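Local coordinates for ABC transporter periplasmic-binding protein YtfQ (Mycobacterium smegmatis, PDB 6HBD) that binds beta-D-galactofuranose and probably serves as the solute-capturing component of a mycobacterial L-arabinofuranose ABC transporter, at residues R129-W134 with T165-G170; I148-G153 with V208-N213; P204-V209 with T233-V238. All blocks are in the same frame, centred on the assembly; numbering follows the deposited sequence.

Interaction 1 (R129-W134 with T165-G170)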
loop_
_atom_site.group_PDB
_atom_site.type_symbol
_atom_site.label_atom_id
_atom_site.label_comp_id
_atom_site.label_asym_id
_atom_site.label_seq_id
_atom_site.Cartn_x
_atom_site.Cartn_y
_atom_site.Cartn_z
ATOM N N ARG A 129 2.138 -10.054 -8.264
ATOM C CA ARG A 129 2.356 -11.375 -8.855
ATOM C C ARG A 129 1.454 -12.411 -8.197
ATOM O O ARG A 129 0.746 -13.123 -8.909
ATOM C CB ARG A 129 3.828 -11.813 -8.768
ATOM C CG ARG A 129 4.052 -13.198 -9.392
ATOM C CD ARG A 129 5.431 -13.431 -9.975
ATOM N NE ARG A 129 6.490 -12.985 -9.073
ATOM C CZ ARG A 129 7.241 -11.889 -9.207
ATOM N NH1 ARG A 129 7.077 -11.080 -10.250
ATOM N NH2 ARG A 129 8.168 -11.595 -8.298
ATOM N N ARG A 130 1.434 -12.463 -6.848
ATOM C CA ARG A 130 0.561 -13.376 -6.098
ATOM C C ARG A 130 -0.933 -13.221 -6.527
ATOM O O ARG A 130 -1.646 -14.236 -6.681
ATOM C CB ARG A 130 0.698 -13.152 -4.581
ATOM C CG ARG A 130 2.003 -13.685 -4.004
ATOM C CD ARG A 130 2.064 -13.656 -2.496
ATOM N NE ARG A 130 1.373 -14.815 -1.919
ATOM C CZ ARG A 130 1.599 -15.339 -0.712
ATOM N NH1 ARG A 130 2.533 -14.820 0.090
ATOM N NH2 ARG A 130 0.896 -16.386 -0.296
ATOM N N ALA A 131 -1.392 -11.951 -6.715
ATOM C CA ALA A 131 -2.761 -11.663 -7.150
ATOM C C ALA A 131 -2.977 -12.193 -8.570
ATOM O O ALA A 131 -3.940 -12.938 -8.793
ATOM C CB ALA A 131 -3.048 -10.161 -7.084
ATOM N N GLY A 132 -2.042 -11.865 -9.479
ATOM C CA GLY A 132 -2.079 -12.308 -10.872
ATOM C C GLY A 132 -2.030 -13.815 -11.026
ATOM O O GLY A 132 -2.819 -14.394 -11.777
ATOM N N GLN A 133 -1.147 -14.469 -10.267
ATOM C CA GLN A 133 -1.013 -15.921 -10.318
ATOM C C GLN A 133 -2.270 -16.619 -9.777
ATOM O O GLN A 133 -2.502 -17.769 -10.132
ATOM C CB GLN A 133 0.277 -16.369 -9.595
ATOM C CG GLN A 133 0.592 -17.870 -9.656
ATOM C CD GLN A 133 0.680 -18.443 -11.055
ATOM O OE1 GLN A 133 1.131 -17.774 -11.992
ATOM N NE2 GLN A 133 0.286 -19.709 -11.226
ATOM N N TRP A 134 -3.100 -15.927 -8.954
ATOM C CA TRP A 134 -4.347 -16.510 -8.445
ATOM C C TRP A 134 -5.359 -16.557 -9.570
ATOM O O TRP A 134 -5.942 -17.613 -9.811
ATOM C CB TRP A 134 -4.911 -15.749 -7.221
ATOM C CG TRP A 134 -6.160 -16.379 -6.665
ATOM C CD1 TRP A 134 -6.247 -17.494 -5.878
ATOM C CD2 TRP A 134 -7.506 -15.986 -6.958
ATOM N NE1 TRP A 134 -7.572 -17.800 -5.635
ATOM C CE2 TRP A 134 -8.364 -16.893 -6.294
ATOM C CE3 TRP A 134 -8.071 -14.953 -7.723
ATOM C CZ2 TRP A 134 -9.752 -16.789 -6.366
ATOM C CZ3 TRP A 134 -9.448 -14.870 -7.822
ATOM C CH2 TRP A 134 -10.273 -15.779 -7.154
ATOM N N THR A 165 3.141 -4.052 -12.612
ATOM C CA THR A 165 4.220 -4.874 -13.161
ATOM C C THR A 165 4.151 -6.319 -12.653
ATOM O O THR A 165 4.422 -7.258 -13.407
ATOM C CB THR A 165 5.558 -4.249 -12.796
ATOM O OG1 THR A 165 5.532 -2.856 -13.136
ATOM C CG2 THR A 165 6.734 -4.963 -13.464
ATOM N N GLY A 166 3.815 -6.479 -11.379
ATOM C CA GLY A 166 3.703 -7.785 -10.760
ATOM C C GLY A 166 2.497 -8.520 -11.274
ATOM O O GLY A 166 2.628 -9.631 -11.790
ATOM N N PHE A 167 1.314 -7.889 -11.170
ATOM C CA PHE A 167 0.077 -8.509 -11.658
ATOM C C PHE A 167 0.264 -8.973 -13.094
ATOM O O PHE A 167 -0.015 -10.138 -13.401
ATOM C CB PHE A 167 -1.118 -7.550 -11.555
ATOM C CG PHE A 167 -2.427 -8.237 -11.872
ATOM C CD1 PHE A 167 -3.085 -8.986 -10.911
ATOM C CD2 PHE A 167 -2.947 -8.216 -13.161
ATOM C CE1 PHE A 167 -4.279 -9.640 -11.212
ATOM C CE2 PHE A 167 -4.117 -8.906 -13.472
ATOM C CZ PHE A 167 -4.780 -9.605 -12.494
ATOM N N ALA A 168 0.809 -8.065 -13.945
ATOM C CA ALA A 168 1.121 -8.328 -15.350
ATOM C C ALA A 168 1.874 -9.657 -15.536
ATOM O O ALA A 168 1.465 -10.478 -16.354
ATOM C CB ALA A 168 1.946 -7.185 -15.913
ATOM N N GLU A 169 2.926 -9.884 -14.735
ATOM C CA GLU A 169 3.715 -11.107 -14.785
ATOM C C GLU A 169 2.930 -12.365 -14.345
ATOM O O GLU A 169 3.135 -13.434 -14.925
ATOM C CB GLU A 169 4.997 -10.958 -13.945
ATOM C CG GLU A 169 5.878 -12.194 -14.022
ATOM C CD GLU A 169 7.319 -11.986 -13.638
ATOM O OE1 GLU A 169 8.160 -12.814 -14.058
ATOM O OE2 GLU A 169 7.606 -11.004 -12.915
ATOM N N GLY A 170 2.094 -12.253 -13.311
ATOM C CA GLY A 170 1.308 -13.390 -12.839
ATOM C C GLY A 170 0.366 -13.903 -13.910
ATOM O O GLY A 170 0.267 -15.113 -14.140
#
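Arg-129 and Glu-169 each place CG opposite their own backbone N, with chi1 near 180° in both, and the two chains run side by side in the same direction. Glu-169 stays extended beyond CG. Arg-129 bends at chi3, which brings its NH1 to 2.7 Å from OE2 of Glu-169 in a salt bridge. The guanidinium and carboxylate planes stand 77° apart, and one nitrogen meets one oxygen. Arg-129 NE has a further, long and weak ion pair with Glu-126.

Next to this pair the backbones nearly touch. CA of Gly-132 lies 4.1 Å from CA of Gly-170. CA of Arg-129 makes a CA-H...O contact of 3.4 Å with O of Gly-166. The helix axes come within 6.6 Å and cross at -30°.

Phe-167 fills the buried flank. CD1 of Phe-167 approaches Gly-132 N obliquely at 3.4 Å and meets CB of Ala-131 at 4.0 Å. The same ring stacks on Phe-210 of the sheet. This is close, glycine-mediated packing of two roughly parallel helices, 124-138 and 158-171. It belongs to the layer of helices that covers a mostly parallel sheet in an alpha/beta lobe of a periplasmic binding protein.

Interaction 2 (I148-G153 with V208-N213). With GZL (beta-D-galactofuranose), chain L.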
loop_
_atom_site.group_PDB
_atom_site.type_symbol
_atom_site.label_atom_id
_atom_site.label_comp_id
_atom_site.label_asym_id
_atom_site.label_seq_id
_atom_site.Cartn_x
_atom_site.Cartn_y
_atom_site.Cartn_z
ATOM N N ILE A 148 -10.077 -9.067 -17.788
ATOM C CA ILE A 148 -9.600 -8.475 -16.548
ATOM C C ILE A 148 -9.678 -6.970 -16.673
ATOM O O ILE A 148 -9.287 -6.397 -17.673
ATOM C CB ILE A 148 -8.164 -8.977 -16.134
ATOM C CG1 ILE A 148 -8.155 -10.498 -15.843
ATOM C CG2 ILE A 148 -7.650 -8.226 -14.908
ATOM C CD1 ILE A 148 -6.998 -11.123 -16.186
ATOM N N VAL A 149 -10.146 -6.341 -15.620
ATOM C CA VAL A 149 -10.243 -4.897 -15.474
ATOM C C VAL A 149 -9.252 -4.587 -14.345
ATOM O O VAL A 149 -9.020 -5.470 -13.525
ATOM C CB VAL A 149 -11.694 -4.571 -15.104
ATOM C CG1 VAL A 149 -11.912 -3.083 -14.980
ATOM C CG2 VAL A 149 -12.630 -5.168 -16.133
ATOM N N GLN A 150 -8.630 -3.394 -14.325
ATOM C CA GLN A 150 -7.601 -3.067 -13.331
ATOM C C GLN A 150 -7.752 -1.656 -12.769
ATOM O O GLN A 150 -7.675 -0.676 -13.516
ATOM C CB GLN A 150 -6.188 -3.270 -13.940
ATOM C CG GLN A 150 -4.996 -2.879 -13.005
ATOM C CD GLN A 150 -3.604 -3.450 -13.323
ATOM O OE1 GLN A 150 -2.598 -2.830 -12.988
ATOM N NE2 GLN A 150 -3.452 -4.659 -13.881
ATOM N N LEU A 151 -7.917 -1.547 -11.439
ATOM C CA LEU A 151 -8.060 -0.244 -10.802
ATOM C C LEU A 151 -6.685 0.102 -10.282
ATOM O O LEU A 151 -6.185 -0.569 -9.394
ATOM C CB LEU A 151 -9.121 -0.282 -9.693
ATOM C CG LEU A 151 -10.495 -0.801 -10.121
ATOM C CD1 LEU A 151 -11.295 -1.255 -8.952
ATOM C CD2 LEU A 151 -11.251 0.250 -10.871
ATOM N N GLU A 152 -6.023 1.050 -10.940
ATOM C CA GLU A 152 -4.659 1.444 -10.625
ATOM C C GLU A 152 -4.622 2.468 -9.487
ATOM O O GLU A 152 -5.492 3.328 -9.401
ATOM C CB GLU A 152 -3.954 2.028 -11.865
ATOM C CG GLU A 152 -3.812 1.070 -13.033
ATOM C CD GLU A 152 -3.239 1.721 -14.278
ATOM O OE1 GLU A 152 -3.635 2.869 -14.587
ATOM O OE2 GLU A 152 -2.405 1.078 -14.957
ATOM N N GLY A 153 -3.613 2.371 -8.626
ATOM C CA GLY A 153 -3.451 3.324 -7.543
ATOM C C GLY A 153 -2.942 4.650 -8.053
ATOM O O GLY A 153 -2.686 4.785 -9.255
ATOM N N VAL A 208 -13.294 -10.525 -14.197
ATOM C CA VAL A 208 -12.600 -10.246 -12.951
ATOM C C VAL A 208 -12.042 -8.813 -12.944
ATOM O O VAL A 208 -11.697 -8.278 -13.991
ATOM C CB VAL A 208 -11.503 -11.341 -12.752
ATOM C CG1 VAL A 208 -10.902 -11.786 -14.081
ATOM C CG2 VAL A 208 -10.398 -10.920 -11.762
ATOM N N VAL A 209 -11.968 -8.204 -11.751
ATOM C CA VAL A 209 -11.389 -6.882 -11.527
ATOM C C VAL A 209 -10.219 -7.074 -10.537
ATOM O O VAL A 209 -10.321 -7.854 -9.596
ATOM C CB VAL A 209 -12.419 -5.781 -11.097
ATOM C CG1 VAL A 209 -13.742 -6.376 -10.668
ATOM C CG2 VAL A 209 -11.877 -4.793 -10.053
ATOM N N PHE A 210 -9.101 -6.403 -10.798
ATOM C CA PHE A 210 -7.935 -6.449 -9.954
ATOM C C PHE A 210 -7.762 -5.060 -9.413
ATOM O O PHE A 210 -7.322 -4.155 -10.139
ATOM C CB PHE A 210 -6.681 -6.911 -10.711
ATOM C CG PHE A 210 -5.378 -6.611 -9.995
ATOM C CD1 PHE A 210 -5.145 -7.085 -8.710
ATOM C CD2 PHE A 210 -4.424 -5.784 -10.571
ATOM C CE1 PHE A 210 -3.967 -6.768 -8.035
ATOM C CE2 PHE A 210 -3.254 -5.460 -9.889
ATOM C CZ PHE A 210 -3.034 -5.956 -8.628
ATOM N N ALA A 211 -8.124 -4.884 -8.129
ATOM C CA ALA A 211 -7.991 -3.601 -7.470
ATOM C C ALA A 211 -6.636 -3.579 -6.788
ATOM O O ALA A 211 -6.314 -4.506 -6.063
ATOM C CB ALA A 211 -9.115 -3.400 -6.471
ATOM N N GLN A 212 -5.833 -2.530 -7.013
ATOM C CA GLN A 212 -4.506 -2.445 -6.399
ATOM C C GLN A 212 -4.582 -2.034 -4.937
ATOM O O GLN A 212 -3.551 -1.938 -4.265
ATOM C CB GLN A 212 -3.591 -1.500 -7.202
ATOM C CG GLN A 212 -3.110 -2.140 -8.501
ATOM C CD GLN A 212 -2.338 -1.168 -9.343
ATOM O OE1 GLN A 212 -1.916 -0.096 -8.889
ATOM N NE2 GLN A 212 -2.156 -1.512 -10.602
ATOM N N ASN A 213 -5.797 -1.784 -4.440
ATOM C CA ASN A 213 -6.013 -1.402 -3.052
ATOM C C ASN A 213 -7.461 -1.775 -2.803
ATOM O O ASN A 213 -8.298 -1.457 -3.644
ATOM C CB ASN A 213 -5.686 0.073 -2.914
ATOM C CG ASN A 213 -6.616 0.909 -2.131
ATOM O OD1 ASN A 213 -7.465 1.600 -2.689
ATOM N ND2 ASN A 213 -6.457 0.886 -0.826
HETATM C C6 GZL L . 1.583 0.355 0.399
HETATM C C5 GZL L . 1.005 1.721 0.703
HETATM C C4 GZL L . -0.266 1.994 -0.082
HETATM C C3 GZL L . -1.415 1.027 0.185
HETATM C C2 GZL L . -2.609 1.877 -0.204
HETATM O O6 GZL L . 2.858 0.217 1.015
HETATM O O5 GZL L . 1.977 2.750 0.494
HETATM O O4 GZL L . -0.804 3.276 0.310
HETATM O O3 GZL L . -1.385 -0.167 -0.579
HETATM C C1 GZL L . -2.232 3.209 0.420
HETATM O O2 GZL L . -3.849 1.418 0.312
HETATM O O1 GZL L . -2.867 4.117 -0.407
#
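Leu-151 meets Val-209 and Ala-211 through one methyl. CD1 of Leu-151 lies 3.8 Å from CG2 of Val-209 and 3.9 Å from CB of Ala-211. On the other face of the sheet, Ile-148 and Val-208 point the same way and touch through their CG1 atoms at 3.5 Å.

Between these faces the parallel strands 146-152 and 208-211 are joined by backbone bonds. Val-149 N donates to Val-208 O, and Phe-210 N to Val-149 O. Leu-151 N and Gln-212 N continue the series with Phe-210 O and Leu-151 O.

Gln-150 has CG anti to its N (chi1 177°) and stays extended, which carries its amide along Phe-210 to Gln-212. The amide is perpendicular to the ring. NE2 of Gln-150 sits at the ring edge, 3.6 Å from CD2 of Phe-210. OE1 of Gln-150 takes a weak bond of 2.8 Å from NE2 of Gln-212. The other end of that amide, Gln-212 OE1, accepts Gly-153 N at 3.0 Å. The bond is straight at the hydrogen (169°), but the donor sits 56° above the carbonyl plane. Gln-212 thus ties down the first strand just where it ends.

Asn-213 reaches the sugar pocket. ND2 of Asn-213 makes a weak bond of 2.9 Å to O2 of the galactofuranose and also bonds Asp-241. Its OD1 caps the next helix at Met-216 N.

Strand 177-184 flanks 146-152, and strand 236-239 flanks 208-211. Helix 158-171 covers the Gln-150 face, where Lys-164 touches Gln-150 and forms a salt bridge with Glu-152 OE2.

Interaction 3 (P204-V209 with T233-V238)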
loop_
_atom_site.group_PDB
_atom_site.type_symbol
_atom_site.label_atom_id
_atom_site.label_comp_id
_atom_site.label_asym_id
_atom_site.label_seq_id
_atom_site.Cartn_x
_atom_site.Cartn_y
_atom_site.Cartn_z
ATOM N N PRO A 204 -18.309 -4.652 -22.061
ATOM C CA PRO A 204 -19.496 -5.490 -21.832
ATOM C C PRO A 204 -19.173 -6.713 -20.974
ATOM O O PRO A 204 -19.740 -6.838 -19.880
ATOM C CB PRO A 204 -19.954 -5.870 -23.243
ATOM C CG PRO A 204 -18.749 -5.730 -24.111
ATOM C CD PRO A 204 -17.736 -4.869 -23.406
ATOM N N GLN A 205 -18.218 -7.571 -21.445
ATOM C CA GLN A 205 -17.805 -8.790 -20.751
ATOM C C GLN A 205 -16.662 -8.466 -19.781
ATOM O O GLN A 205 -15.567 -8.160 -20.237
ATOM C CB GLN A 205 -17.350 -9.856 -21.774
ATOM C CG GLN A 205 -17.018 -11.239 -21.175
ATOM C CD GLN A 205 -16.007 -12.020 -21.994
ATOM O OE1 GLN A 205 -15.794 -11.767 -23.188
ATOM N NE2 GLN A 205 -15.355 -13.002 -21.376
ATOM N N ILE A 206 -16.934 -8.518 -18.457
ATOM C CA ILE A 206 -15.968 -8.305 -17.371
ATOM C C ILE A 206 -15.986 -9.581 -16.486
ATOM O O ILE A 206 -16.972 -9.830 -15.782
ATOM C CB ILE A 206 -16.292 -7.020 -16.552
ATOM C CG1 ILE A 206 -16.109 -5.749 -17.404
ATOM C CG2 ILE A 206 -15.420 -6.976 -15.292
ATOM C CD1 ILE A 206 -16.574 -4.438 -16.751
ATOM N N ASP A 207 -14.906 -10.381 -16.522
ATOM C CA ASP A 207 -14.835 -11.615 -15.721
ATOM C C ASP A 207 -14.329 -11.368 -14.307
ATOM O O ASP A 207 -14.845 -11.956 -13.345
ATOM C CB ASP A 207 -13.929 -12.659 -16.387
ATOM C CG ASP A 207 -14.580 -13.329 -17.570
ATOM O OD1 ASP A 207 -14.601 -12.713 -18.654
ATOM O OD2 ASP A 207 -15.062 -14.483 -17.411
ATOM N N VAL A 208 -13.294 -10.525 -14.197
ATOM C CA VAL A 208 -12.600 -10.246 -12.951
ATOM C C VAL A 208 -12.042 -8.813 -12.944
ATOM O O VAL A 208 -11.697 -8.278 -13.991
ATOM C CB VAL A 208 -11.503 -11.341 -12.752
ATOM C CG1 VAL A 208 -10.902 -11.786 -14.081
ATOM C CG2 VAL A 208 -10.398 -10.920 -11.762
ATOM N N VAL A 209 -11.968 -8.204 -11.751
ATOM C CA VAL A 209 -11.389 -6.882 -11.527
ATOM C C VAL A 209 -10.219 -7.074 -10.537
ATOM O O VAL A 209 -10.321 -7.854 -9.596
ATOM C CB VAL A 209 -12.419 -5.781 -11.097
ATOM C CG1 VAL A 209 -13.742 -6.376 -10.668
ATOM C CG2 VAL A 209 -11.877 -4.793 -10.053
ATOM N N THR A 233 -19.270 -13.277 -7.620
ATOM C CA THR A 233 -19.881 -14.413 -8.318
ATOM C C THR A 233 -19.913 -14.102 -9.797
ATOM O O THR A 233 -19.264 -14.798 -10.588
ATOM C CB THR A 233 -21.262 -14.728 -7.739
ATOM O OG1 THR A 233 -21.058 -15.214 -6.412
ATOM C CG2 THR A 233 -22.036 -15.760 -8.564
ATOM N N ASP A 234 -20.673 -13.067 -10.181
ATOM C CA ASP A 234 -20.762 -12.682 -11.593
ATOM C C ASP A 234 -19.416 -12.105 -12.018
ATOM O O ASP A 234 -18.805 -12.638 -12.960
ATOM C CB ASP A 234 -21.900 -11.683 -11.817
ATOM C CG ASP A 234 -23.265 -12.234 -11.466
ATOM O OD1 ASP A 234 -23.384 -13.478 -11.312
ATOM O OD2 ASP A 234 -24.204 -11.426 -11.300
ATOM N N ILE A 235 -18.922 -11.081 -11.264
ATOM C CA ILE A 235 -17.601 -10.482 -11.476
ATOM C C ILE A 235 -16.757 -10.762 -10.224
ATOM O O ILE A 235 -17.123 -10.348 -9.119
ATOM C CB ILE A 235 -17.665 -8.963 -11.742
ATOM C CG1 ILE A 235 -18.505 -8.634 -12.971
ATOM C CG2 ILE A 235 -16.247 -8.407 -11.908
ATOM C CD1 ILE A 235 -18.992 -7.249 -12.963
ATOM N N LYS A 236 -15.586 -11.360 -10.417
ATOM C CA LYS A 236 -14.684 -11.661 -9.315
ATOM C C LYS A 236 -13.834 -10.436 -8.914
ATOM O O LYS A 236 -13.488 -9.628 -9.757
ATOM C CB LYS A 236 -13.799 -12.865 -9.685
ATOM C CG LYS A 236 -14.633 -14.058 -10.198
ATOM C CD LYS A 236 -14.111 -15.436 -9.760
ATOM C CE LYS A 236 -15.102 -16.549 -10.043
ATOM N NZ LYS A 236 -16.289 -16.543 -9.126
ATOM N N ILE A 237 -13.540 -10.266 -7.628
ATOM C CA ILE A 237 -12.688 -9.171 -7.182
ATOM C C ILE A 237 -11.515 -9.778 -6.443
ATOM O O ILE A 237 -11.692 -10.763 -5.706
ATOM C CB ILE A 237 -13.391 -8.103 -6.319
ATOM C CG1 ILE A 237 -14.777 -7.701 -6.930
ATOM C CG2 ILE A 237 -12.447 -6.882 -6.112
ATOM C CD1 ILE A 237 -15.704 -6.890 -6.016
ATOM N N VAL A 238 -10.292 -9.237 -6.736
ATOM C CA VAL A 238 -9.040 -9.595 -6.102
ATOM C C VAL A 238 -8.315 -8.288 -5.826
ATOM O O VAL A 238 -8.227 -7.436 -6.713
ATOM C CB VAL A 238 -8.191 -10.655 -6.837
ATOM C CG1 VAL A 238 -9.040 -11.487 -7.786
ATOM C CG2 VAL A 238 -6.980 -10.068 -7.550
#
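Ile-235 packs against Ile-206 and Val-209 where a beta-alpha-beta unit closes. The unit comprises strand 208-211, helix 214-226 and strand 236-239. The CB of Ile-235 comes near the carbonyl O of Ile-206, at the limit of contact. Its two branches then part. CG1 of Ile-235 stands opposite the carbonyl carbon of its own residue (chi1 -59°) and lies 3.4 Å from Ile-206 O. It carries CD1 anti to CA. CG2 points opposite the backbone N and reaches two apolar partners. CG2 of Ile-235 meets CG1 of Val-209 at 3.5 Å and CG2 of Ile-206 at 3.8 Å. The side chain also touches Ile-224 of helix 214-226, so it links the strand entrance to the crossover helix.

The two strands run parallel, with Val-208 beside Lys-236 and Val-209 beside Ile-237. Lys-236 N donates to Asp-207 O at 3.1 Å, nearly straight at the hydrogen (174°). Val-209 N donates to Lys-236 O at 2.9 Å, and Val-238 N to Val-209 O at 3.2 Å. The first carbons of Lys-236 lie beside this junction. Its CB packs on CB of Val-208 and its CG lies near Asp-207 O, then the chain bends at chi2 and departs.

The CB of Asp-207 points away from segment 233-238. Its OD1 bonds Asn-147 N at the start of strand 146-152. OD1 of Asp-207 also accepts NE2 of Gln-205 through its syn lone pair, at 2.8 Å, with the oxygen tilted 31° from the glutamine amide plane.

In the fold
Helix 124-138 leads into strand 146-152, which leads into helix 158-171. Interaction 1 brings the two helices together and so closes this first loop. Interaction 2 starts inside that loop, on strand 146-152, and closes later on strand 208-211. The two therefore cross along the chain. Interaction 3 begins where interaction 2 ends, shares Val-208 and Val-209 with it, and closes on strand 236-239. It follows interaction 1 in series. Interactions 2 and 3 lie on either side of strand 208-211 and join three neighbouring strands of one sheet. Interaction 1 rests on that sheet: Ala-131 packs on Phe-210, and Trp-134 packs on Val-238.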